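Local coordinates for UPF0098 protein YbcL (Escherichia coli, PDB 1FUX) that is of unknown function but belongs to the phosphatidylethanolamine-binding protein family and is homologous to a mammalian Raf kinase inhibitor protein, at residues K46-T51 with V69-T74; V50-P55 with Y120-W125; W64-V69 with A94-N99; L127-I132 with N148-A153. One frame throughout, in Å; residues are numbered along the deposited sequence.

Contact 1 (K46-T51 with V69-T74)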
# COMPACT_ATOMS: atom_id res chain seq x y z
N LYS A 46 -15.28 11.04 18.12
CA LYS A 46 -14.73 10.35 19.26
C LYS A 46 -13.22 10.07 19.18
O LYS A 46 -12.60 9.47 20.06
CB LYS A 46 -15.44 9.01 19.51
CG LYS A 46 -16.86 9.04 18.99
CD LYS A 46 -17.88 8.15 19.62
CE LYS A 46 -18.87 8.93 20.50
NZ LYS A 46 -19.26 7.99 21.61
N SER A 47 -12.63 10.48 18.09
CA SER A 47 -11.21 10.43 17.85
C SER A 47 -10.89 11.04 16.46
O SER A 47 -11.77 11.27 15.61
CB SER A 47 -10.53 9.08 17.97
OG SER A 47 -10.93 8.23 16.90
N PHE A 48 -9.60 11.34 16.31
CA PHE A 48 -9.17 11.89 15.03
C PHE A 48 -8.04 11.03 14.41
O PHE A 48 -7.46 10.19 15.11
CB PHE A 48 -8.62 13.33 15.16
CG PHE A 48 -9.64 14.32 15.67
CD1 PHE A 48 -9.67 14.62 17.04
CD2 PHE A 48 -10.51 14.93 14.80
CE1 PHE A 48 -10.62 15.57 17.47
CE2 PHE A 48 -11.46 15.85 15.23
CZ PHE A 48 -11.49 16.17 16.59
N ALA A 49 -7.88 11.22 13.10
CA ALA A 49 -6.77 10.45 12.46
C ALA A 49 -6.18 11.36 11.42
O ALA A 49 -6.85 12.31 10.95
CB ALA A 49 -7.34 9.16 11.91
N VAL A 50 -4.89 11.18 11.07
CA VAL A 50 -4.31 11.99 10.01
C VAL A 50 -3.65 11.00 9.00
O VAL A 50 -2.98 10.10 9.50
CB VAL A 50 -3.25 13.00 10.49
CG1 VAL A 50 -2.52 13.70 9.33
CG2 VAL A 50 -4.01 14.09 11.28
N THR A 51 -3.85 11.21 7.71
CA THR A 51 -3.17 10.34 6.74
C THR A 51 -2.50 11.24 5.74
O THR A 51 -2.93 12.36 5.45
CB THR A 51 -4.09 9.34 5.97
OG1 THR A 51 -5.17 10.02 5.33
CG2 THR A 51 -4.62 8.25 6.91
N VAL A 69 -3.46 7.45 14.14
CA VAL A 69 -4.88 7.31 14.49
C VAL A 69 -4.97 7.39 16.01
O VAL A 69 -3.95 7.46 16.71
CB VAL A 69 -5.53 6.02 13.99
CG1 VAL A 69 -5.40 5.82 12.47
CG2 VAL A 69 -4.92 4.80 14.65
N ASN A 70 -6.23 7.33 16.48
CA ASN A 70 -6.48 7.33 17.93
C ASN A 70 -6.01 8.64 18.56
O ASN A 70 -5.64 8.70 19.75
CB ASN A 70 -5.94 6.09 18.61
CG ASN A 70 -6.50 4.74 18.14
OD1 ASN A 70 -7.52 4.72 17.47
ND2 ASN A 70 -5.87 3.63 18.46
N ILE A 71 -6.14 9.72 17.80
CA ILE A 71 -5.91 11.04 18.35
C ILE A 71 -7.17 11.30 19.21
O ILE A 71 -8.30 11.26 18.71
CB ILE A 71 -5.66 12.10 17.32
CG1 ILE A 71 -4.39 11.77 16.48
CG2 ILE A 71 -5.48 13.44 18.02
CD1 ILE A 71 -4.37 12.55 15.18
N PRO A 72 -6.97 11.53 20.50
CA PRO A 72 -8.10 11.80 21.39
C PRO A 72 -8.96 12.91 20.86
O PRO A 72 -8.58 13.94 20.30
CB PRO A 72 -7.48 12.14 22.74
CG PRO A 72 -6.09 11.64 22.68
CD PRO A 72 -5.68 11.55 21.22
N ALA A 73 -10.29 12.78 21.08
CA ALA A 73 -11.27 13.76 20.63
C ALA A 73 -11.03 15.14 21.23
O ALA A 73 -11.51 16.09 20.64
CB ALA A 73 -12.71 13.38 20.98
N THR A 74 -10.28 15.25 22.32
CA THR A 74 -9.95 16.56 22.88
C THR A 74 -8.78 17.28 22.22
O THR A 74 -8.54 18.45 22.61
CB THR A 74 -9.55 16.47 24.36
OG1 THR A 74 -8.84 15.28 24.66
CG2 THR A 74 -10.81 16.51 25.24
O HOH W 1 -10.95 10.55 22.53
O HOH W 2 -8.92 6.78 15.77

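Contact 2 (V50-P55 with Y120-W125)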
# COMPACT_ATOMS: atom_id res chain seq x y z
N VAL A 50 -4.89 11.18 11.07
CA VAL A 50 -4.31 11.99 10.01
C VAL A 50 -3.65 11.00 9.00
O VAL A 50 -2.98 10.10 9.50
CB VAL A 50 -3.25 13.00 10.49
CG1 VAL A 50 -2.52 13.70 9.33
CG2 VAL A 50 -4.01 14.09 11.28
N THR A 51 -3.85 11.21 7.71
CA THR A 51 -3.17 10.34 6.74
C THR A 51 -2.50 11.24 5.74
O THR A 51 -2.93 12.36 5.45
CB THR A 51 -4.09 9.34 5.97
OG1 THR A 51 -5.17 10.02 5.33
CG2 THR A 51 -4.62 8.25 6.91
N VAL A 52 -1.42 10.73 5.06
CA VAL A 52 -0.72 11.48 4.05
C VAL A 52 -0.52 10.46 2.91
O VAL A 52 0.06 9.38 3.14
CB VAL A 52 0.64 12.06 4.47
CG1 VAL A 52 1.30 12.79 3.31
CG2 VAL A 52 0.45 12.95 5.71
N TYR A 53 -1.05 10.82 1.76
CA TYR A 53 -1.08 9.88 0.63
C TYR A 53 -0.76 10.56 -0.69
O TYR A 53 -1.19 11.70 -0.88
CB TYR A 53 -2.48 9.28 0.53
CG TYR A 53 -2.62 8.19 -0.55
CD1 TYR A 53 -2.17 6.89 -0.32
CD2 TYR A 53 -3.27 8.48 -1.70
CE1 TYR A 53 -2.33 5.93 -1.33
CE2 TYR A 53 -3.50 7.52 -2.71
CZ TYR A 53 -2.98 6.27 -2.49
OH TYR A 53 -3.20 5.29 -3.48
N ASP A 54 0.04 9.89 -1.52
CA ASP A 54 0.35 10.41 -2.86
C ASP A 54 -0.21 9.43 -3.88
O ASP A 54 0.36 8.39 -4.13
CB ASP A 54 1.89 10.48 -2.97
CG ASP A 54 2.34 10.86 -4.37
OD1 ASP A 54 1.53 11.29 -5.21
OD2 ASP A 54 3.56 10.69 -4.64
N PRO A 55 -1.27 9.85 -4.59
CA PRO A 55 -1.86 9.02 -5.62
C PRO A 55 -1.02 8.96 -6.88
O PRO A 55 -1.26 8.04 -7.66
CB PRO A 55 -3.19 9.72 -5.84
CG PRO A 55 -2.97 11.16 -5.52
CD PRO A 55 -1.96 11.15 -4.36
N TYR A 120 0.47 15.73 -2.65
CA TYR A 120 0.50 14.99 -1.41
C TYR A 120 -0.74 15.34 -0.60
O TYR A 120 -0.84 16.54 -0.25
CB TYR A 120 1.79 15.34 -0.60
CG TYR A 120 2.95 14.88 -1.45
CD1 TYR A 120 3.49 15.70 -2.42
CD2 TYR A 120 3.48 13.59 -1.25
CE1 TYR A 120 4.55 15.26 -3.22
CE2 TYR A 120 4.52 13.13 -2.07
CZ TYR A 120 5.04 13.98 -3.02
OH TYR A 120 6.06 13.57 -3.86
N GLN A 121 -1.65 14.41 -0.45
CA GLN A 121 -2.90 14.71 0.27
C GLN A 121 -2.70 14.51 1.75
O GLN A 121 -2.54 13.39 2.27
CB GLN A 121 -4.06 13.83 -0.23
CG GLN A 121 -4.22 13.70 -1.72
CD GLN A 121 -5.02 12.62 -2.39
OE1 GLN A 121 -5.60 12.83 -3.48
NE2 GLN A 121 -5.17 11.39 -1.94
N PHE A 122 -2.73 15.63 2.49
CA PHE A 122 -2.62 15.63 3.95
C PHE A 122 -4.08 15.74 4.41
O PHE A 122 -4.71 16.79 4.22
CB PHE A 122 -1.83 16.82 4.52
CG PHE A 122 -0.34 16.70 4.35
CD1 PHE A 122 0.27 16.80 3.10
CD2 PHE A 122 0.42 16.49 5.48
CE1 PHE A 122 1.66 16.66 3.01
CE2 PHE A 122 1.80 16.35 5.40
CZ PHE A 122 2.39 16.47 4.15
N LYS A 123 -4.57 14.69 5.03
CA LYS A 123 -5.99 14.63 5.36
C LYS A 123 -6.26 14.31 6.81
O LYS A 123 -5.69 13.42 7.44
CB LYS A 123 -6.54 13.49 4.46
CG LYS A 123 -8.04 13.14 4.63
CD LYS A 123 -8.37 12.43 3.30
CE LYS A 123 -9.70 11.72 3.29
NZ LYS A 123 -9.80 10.86 2.06
N VAL A 124 -7.15 15.13 7.45
CA VAL A 124 -7.54 14.85 8.80
C VAL A 124 -8.94 14.24 8.81
O VAL A 124 -9.81 14.70 8.06
CB VAL A 124 -7.59 16.17 9.66
CG1 VAL A 124 -7.83 15.72 11.08
CG2 VAL A 124 -6.26 16.88 9.47
N TRP A 125 -9.19 13.24 9.60
CA TRP A 125 -10.40 12.49 9.73
C TRP A 125 -11.03 12.62 11.12
O TRP A 125 -10.33 12.42 12.11
CB TRP A 125 -10.20 10.96 9.57
CG TRP A 125 -9.42 10.58 8.35
CD1 TRP A 125 -8.13 10.91 8.04
CD2 TRP A 125 -9.87 9.72 7.28
NE1 TRP A 125 -7.75 10.37 6.83
CE2 TRP A 125 -8.79 9.60 6.37
CE3 TRP A 125 -11.08 9.05 7.04
CZ2 TRP A 125 -8.90 8.82 5.22
CZ3 TRP A 125 -11.18 8.30 5.89
CH2 TRP A 125 -10.10 8.18 5.02
O HOH W 3 -4.37 11.04 2.92

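Contact 3 (W64-V69 with A94-N99)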
# COMPACT_ATOMS: atom_id res chain seq x y z
N TRP A 64 1.63 5.52 0.75
CA TRP A 64 1.20 6.01 2.08
C TRP A 64 2.40 6.65 2.76
O TRP A 64 3.39 5.99 3.04
CB TRP A 64 0.71 4.84 2.93
CG TRP A 64 -0.61 4.29 2.47
CD1 TRP A 64 -0.86 3.12 1.79
CD2 TRP A 64 -1.89 4.90 2.69
NE1 TRP A 64 -2.21 3.01 1.57
CE2 TRP A 64 -2.87 4.07 2.13
CE3 TRP A 64 -2.30 6.10 3.31
CZ2 TRP A 64 -4.23 4.38 2.13
CZ3 TRP A 64 -3.66 6.38 3.35
CH2 TRP A 64 -4.63 5.54 2.78
N HIS A 65 2.40 7.95 3.03
CA HIS A 65 3.52 8.63 3.67
C HIS A 65 3.37 8.70 5.18
O HIS A 65 4.38 8.84 5.90
CB HIS A 65 3.54 10.08 3.10
CG HIS A 65 4.18 10.10 1.73
ND1 HIS A 65 5.52 10.32 1.50
CD2 HIS A 65 3.60 9.94 0.51
CE1 HIS A 65 5.75 10.27 0.18
NE2 HIS A 65 4.58 10.01 -0.45
N TRP A 66 2.15 8.65 5.69
CA TRP A 66 1.99 8.70 7.16
C TRP A 66 0.62 8.24 7.56
O TRP A 66 -0.34 8.59 6.85
CB TRP A 66 2.06 10.20 7.54
CG TRP A 66 2.22 10.46 9.02
CD1 TRP A 66 2.72 9.62 9.98
CD2 TRP A 66 1.99 11.73 9.66
NE1 TRP A 66 2.79 10.31 11.19
CE2 TRP A 66 2.34 11.59 11.01
CE3 TRP A 66 1.50 12.96 9.21
CZ2 TRP A 66 2.19 12.62 11.97
CZ3 TRP A 66 1.37 14.01 10.14
CH2 TRP A 66 1.73 13.84 11.51
N THR A 67 0.43 7.57 8.68
CA THR A 67 -0.91 7.31 9.20
C THR A 67 -0.77 7.52 10.72
O THR A 67 0.11 6.90 11.32
CB THR A 67 -1.51 5.90 8.95
OG1 THR A 67 -0.68 4.92 9.57
CG2 THR A 67 -1.60 5.57 7.47
N VAL A 68 -1.70 8.27 11.30
CA VAL A 68 -1.71 8.44 12.75
C VAL A 68 -3.20 8.30 13.17
O VAL A 68 -3.98 8.98 12.53
CB VAL A 68 -1.46 9.87 13.29
CG1 VAL A 68 -1.29 9.82 14.82
CG2 VAL A 68 -0.31 10.54 12.63
N VAL A 69 -3.46 7.45 14.14
CA VAL A 69 -4.88 7.31 14.49
C VAL A 69 -4.97 7.39 16.01
O VAL A 69 -3.95 7.46 16.71
CB VAL A 69 -5.53 6.02 13.99
CG1 VAL A 69 -5.40 5.82 12.47
CG2 VAL A 69 -4.92 4.80 14.65
N ALA A 94 -2.20 8.44 20.84
CA ALA A 94 -2.23 8.24 19.37
C ALA A 94 -1.24 7.17 19.03
O ALA A 94 -0.39 6.79 19.86
CB ALA A 94 -2.05 9.57 18.66
N VAL A 95 -1.41 6.54 17.87
CA VAL A 95 -0.59 5.43 17.43
C VAL A 95 -0.32 5.65 15.93
O VAL A 95 -1.23 6.17 15.28
CB VAL A 95 -1.21 4.05 17.67
CG1 VAL A 95 -0.35 2.97 17.00
CG2 VAL A 95 -1.17 3.67 19.16
N GLN A 96 0.88 5.31 15.47
CA GLN A 96 1.19 5.50 14.05
C GLN A 96 1.25 4.12 13.38
O GLN A 96 1.76 3.16 13.98
CB GLN A 96 2.58 6.18 13.88
CG GLN A 96 2.65 7.49 14.70
CD GLN A 96 3.95 8.27 14.40
OE1 GLN A 96 3.98 9.05 13.46
NE2 GLN A 96 5.01 8.11 15.19
N GLY A 97 0.66 4.02 12.18
CA GLY A 97 0.62 2.79 11.43
C GLY A 97 1.90 2.76 10.55
O GLY A 97 2.65 3.73 10.53
N ARG A 98 2.10 1.67 9.82
CA ARG A 98 3.30 1.60 8.98
C ARG A 98 3.16 2.33 7.66
O ARG A 98 2.13 2.17 7.00
CB ARG A 98 3.45 0.08 8.73
CG ARG A 98 4.85 -0.26 8.21
CD ARG A 98 4.79 -1.74 7.88
NE ARG A 98 6.09 -2.29 7.62
CZ ARG A 98 6.69 -2.61 6.50
NH1 ARG A 98 7.90 -3.10 6.79
NH2 ARG A 98 6.23 -2.52 5.26
N ASN A 99 4.09 3.14 7.23
CA ASN A 99 4.06 3.83 5.94
C ASN A 99 4.66 2.93 4.84
O ASN A 99 5.14 1.83 5.17
CB ASN A 99 4.71 5.20 6.08
CG ASN A 99 6.20 5.12 6.27
OD1 ASN A 99 6.88 4.16 5.89
ND2 ASN A 99 6.82 6.12 6.94
O HOH W 4 -0.42 2.59 8.10
O HOH W 5 2.72 6.28 9.58

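Contact 4 (L127-I132 with N148-A153)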
# COMPACT_ATOMS: atom_id res chain seq x y z
N LEU A 127 -13.60 10.76 13.38
CA LEU A 127 -14.20 9.43 13.39
C LEU A 127 -15.23 9.24 14.50
O LEU A 127 -15.12 9.78 15.61
CB LEU A 127 -13.08 8.42 13.57
CG LEU A 127 -11.88 8.60 12.62
CD1 LEU A 127 -10.71 7.78 13.13
CD2 LEU A 127 -12.26 8.26 11.20
N LYS A 128 -16.17 8.32 14.20
CA LYS A 128 -17.23 7.98 15.14
C LYS A 128 -16.85 6.94 16.16
O LYS A 128 -17.73 6.49 16.92
CB LYS A 128 -18.46 7.47 14.36
CG LYS A 128 -18.32 6.05 13.81
CD LYS A 128 -19.54 5.73 12.94
CE LYS A 128 -19.29 4.57 11.99
NZ LYS A 128 -20.16 4.68 10.78
N THR A 129 -15.60 6.53 16.29
CA THR A 129 -15.16 5.56 17.25
C THR A 129 -13.97 6.10 18.07
O THR A 129 -13.22 6.89 17.50
CB THR A 129 -14.61 4.27 16.61
OG1 THR A 129 -15.34 4.03 15.41
CG2 THR A 129 -14.73 3.15 17.62
N GLU A 130 -13.86 5.70 19.32
CA GLU A 130 -12.75 6.16 20.14
C GLU A 130 -11.43 5.48 19.78
O GLU A 130 -10.38 6.12 19.91
CB GLU A 130 -13.03 5.94 21.62
CG GLU A 130 -11.80 5.97 22.51
CD GLU A 130 -12.06 5.59 23.96
OE1 GLU A 130 -12.69 6.43 24.66
OE2 GLU A 130 -11.64 4.49 24.37
N LYS A 131 -11.41 4.19 19.53
CA LYS A 131 -10.18 3.47 19.27
C LYS A 131 -10.33 2.49 18.10
O LYS A 131 -11.32 1.77 18.11
CB LYS A 131 -9.74 2.59 20.44
CG LYS A 131 -9.08 3.22 21.65
CD LYS A 131 -7.68 3.75 21.42
CE LYS A 131 -7.22 4.46 22.70
NZ LYS A 131 -5.74 4.56 22.80
N ILE A 132 -9.33 2.47 17.24
CA ILE A 132 -9.35 1.48 16.15
C ILE A 132 -8.09 0.66 16.37
O ILE A 132 -7.14 1.21 16.92
CB ILE A 132 -9.47 2.07 14.74
CG1 ILE A 132 -8.53 3.24 14.40
CG2 ILE A 132 -10.92 2.50 14.49
CD1 ILE A 132 -8.23 3.18 12.89
N ASN A 148 -12.15 4.66 6.64
CA ASN A 148 -13.35 4.89 5.80
C ASN A 148 -14.59 4.31 6.46
O ASN A 148 -15.65 4.89 6.24
CB ASN A 148 -13.22 4.33 4.40
CG ASN A 148 -12.44 5.24 3.48
OD1 ASN A 148 -12.63 6.45 3.29
ND2 ASN A 148 -11.49 4.58 2.83
N ALA A 149 -14.52 3.23 7.19
CA ALA A 149 -15.62 2.61 7.91
C ALA A 149 -16.09 3.42 9.12
O ALA A 149 -17.19 3.23 9.65
CB ALA A 149 -15.18 1.24 8.43
N ASN A 150 -15.24 4.30 9.64
CA ASN A 150 -15.59 5.08 10.84
C ASN A 150 -15.64 6.56 10.57
O ASN A 150 -15.83 7.39 11.49
CB ASN A 150 -14.56 4.74 11.93
CG ASN A 150 -14.70 3.31 12.39
OD1 ASN A 150 -15.57 3.00 13.21
ND2 ASN A 150 -13.92 2.37 11.90
N LYS A 151 -15.48 7.00 9.34
CA LYS A 151 -15.51 8.40 8.97
C LYS A 151 -16.82 9.15 9.26
O LYS A 151 -17.88 8.67 8.88
CB LYS A 151 -15.30 8.54 7.46
CG LYS A 151 -14.96 9.93 6.97
CD LYS A 151 -14.93 9.95 5.43
CE LYS A 151 -15.34 11.32 4.90
NZ LYS A 151 -14.85 11.62 3.52
N ILE A 152 -16.70 10.34 9.84
CA ILE A 152 -17.82 11.27 9.98
C ILE A 152 -17.57 12.34 8.93
O ILE A 152 -18.40 12.67 8.10
CB ILE A 152 -17.91 11.93 11.38
CG1 ILE A 152 -18.08 10.87 12.44
CG2 ILE A 152 -19.04 12.96 11.40
CD1 ILE A 152 -18.48 11.35 13.83
N ALA A 153 -16.35 12.93 8.95
CA ALA A 153 -15.99 13.96 8.02
C ALA A 153 -14.48 14.04 7.78
O ALA A 153 -13.73 13.48 8.59
CB ALA A 153 -16.41 15.34 8.55

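Contact 1 (K46-T51 with V69-T74)
The ring of Phe48 turns its edge to the chain at Pro72 and Ala73. Two backbone carbonyls lie near the plane of the ring: CD1 of Phe48 is 3.5 Å from Pro72 O, and CE1 of Phe48 is 3.3 Å from Ala73 O, an approach that probably suits the slightly positive rim of an aromatic group. CG of Phe48 stands anti to the carbonyl carbon (chi1 -62°), which starts the ring off on this course. The ring of Trp38 meets it with planes about 55° apart, and Phe3 and Val41 also touch it. The second flat group, the amide of Asn70, serves another partner, its OD1 accepting a hydrogen bond from Ile132 N. In the backbone, Phe48 and Ile71 form an antiparallel hydrogen-bonded pair, with Phe48 N to Ile71 O at 2.7 Å and Ile71 N to Phe48 O at 3.0 Å. Their side chains share one face of the sheet, CB to CB 3.9 Å. CG1 of Val69 meets CB of Ala49 at 3.9 Å, where Leu147 of helix 140-148 packs against both residues. The strand segments run at 129° to each other, and water helps to join them beyond the regular pair. One water accepts from Asn70 N at 2.8 Å and donates to Ser47 OG, which is also bonded to Thr129 O; another accepts from Ala73 N at 2.7 Å and donates to Lys46 O. Lys46 and Ser47 together face Leu127 as a classic beta bulge. The whole is the open end of a beta hairpin, strands 47-54 and 63-72, in the large antiparallel sheet of this phosphatidylethanolamine-binding protein fold.

Contact 2 (V50-P55 with Y120-W125)
Val52 and Phe122 lie side by side and point the same way, and the valine covers one face of the ring. Its CG1 sits over the ring centre, 3.8 Å above the plane, in a CH-pi contact, while CG2 of Val52 touches CD2 of Phe122 at 3.5 Å. On the same face of the sheet Val50 and Val124 cross obliquely, CG2 to CG2 4.0 Å. The other face carries Thr51, Lys123, Tyr53 and Gln121. Here the indole of Trp125 comes edge-on: NE1 donates to Thr51 OG1 at 3.0 Å, with the oxygen in the ring plane. With a first torsion of 54°, OG1 stands between the backbone N and the carbonyl carbon, where it also meets a water at 2.7 Å that donates to Gln121 O. The extended Lys123 chain lays CE over one face of the indole, offset toward the rim. An alanine in place of Trp125 would probably leave Thr51 OG1 without its indole donor and open a gap where the indole now packs beside Lys123 CE. Farther along, Tyr53 and Gln121 run alongside, ring and amide planes 32° apart, with NE2 of Gln121 3.5 Å from CD2 of Tyr53, at the ring edge. Tyr120 and Asp54 cross with planes 49° apart; the carboxylate is held by Asp56 N and His118 ND1. Thr51-Lys123 and Tyr53-Gln121 are antiparallel hydrogen-bonded pairs joining neighbouring strands 47-54 and 118-127, and segment 50-55 leads into the Asp-Pro-Asp sequence characteristic of this family, which in relatives borders the anion-binding pocket.

Contact 3 (W64-V69 with A94-N99)
Trp66 and Gln96 meet through one nearly straight hydrogen bond, NE1 to Gln96 OE1 at 2.9 Å with an angle of 169° at the hydrogen. The acceptor lies in the indole plane and the donor in the carbonyl plane, yet the two flat groups are turned 78° apart. The other branch of the amide, NE2, bonds to Arg84 O, which fixes its rotation, and Val68 CG2 lies over one face of the indole near its rim. Beside this bond Gly97 N donates to Thr67 O at 3.1 Å, from above the carbonyl plane, and weakly to Thr67 OG1, which a first torsion of 60° sets between the backbone N and the carbonyl carbon, close to Gly97. One water accepts from Thr67 OG1 at 2.8 Å and donates to Arg98 O; another accepts from Thr67 N and lies 2.7 Å from Gly97 O. Regular pairing resumes at Val69 and Val95, with Val69 N to Val95 O at 2.8 Å. At the opposite end CB of Asn99 packs on Trp64 O at 3.4 Å, its ND2 bonded to Gly105 O. Farther out, Trp64 NE1 reaches Ser61 OG, and Arg98 NH1 reaches Asn137 O, both of the second subunit. Strand 95-96 is outermost of the sheet within this chain; strand 63-72 separates it from strand 47-54, whose Val52 the His65-Trp66 bulge faces, and helix 140-148 touches Thr67 and Val69 through Val143.

Contact 4 (L127-I132 with N148-A153)
Lys128 N donates to Asn150 O at 2.9 Å, a bond of 165° at the hydrogen with the donor in the carbonyl plane. The same oxygen receives a CA-H contact from Leu127, whose CA is 3.2 Å away, so it is approached by two consecutive residues. Of the side-chain polar groups, Asn150 ND2 bonds to Met146 O near the end of helix 140-148. Thr129 OG1 and Asn150 OD1 are modelled at 2.4 Å, too short to be trusted in detail. Leu127 and Lys151 form an antiparallel non-hydrogen-bonded pair, and the chain then turns a corner at Ile152, where Ile152 and Ala153 both face Ala126 in a classic beta bulge, just inside strand 151-161 and soon after helix 140-148. The remaining contacts are packing. CG1 of Ile152 comes within 3.6 Å of Lys128 N, and its CD1 lies 3.9 Å from Lys128 CB. With CG between the backbone N and the carbonyl carbon (chi1 75°), the extended Lys128 chain starts out beside Asn150 and brings CE to 3.4 Å from Ala149 O. Ile132 and Asn150 pass alongside with their side chains running opposite ways, CG2 of Ile132 4.0 Å from ND2 of Asn150. An alanine at Asn150 would probably leave Met146 O without its amide donor and open a gap beside Ile132 CG2. Ile132 also packs on Met146 and Leu147, and Leu127 on Leu147.

From the N terminus, strand 47-54 opens two contacts. Contact 1 closes first, returning the chain through strand 63-72 as a hairpin. Contact 3 starts on that same strand before contact 1 closes, so the two cross, sharing Val69, and it adds the edge strand 95-96. Contact 2 spans the longest loop, from strand 47-54 to strand 118-127, and encloses contact 3 entirely while sharing Val50 and Thr51 with contact 1. Contact 4 follows in series: it closes the loop carrying helix 140-148 and brings in strand 151-161. A bond from Lys46 N to Leu127 O joins contacts 1 and 4 where the two neighbouring strands meet.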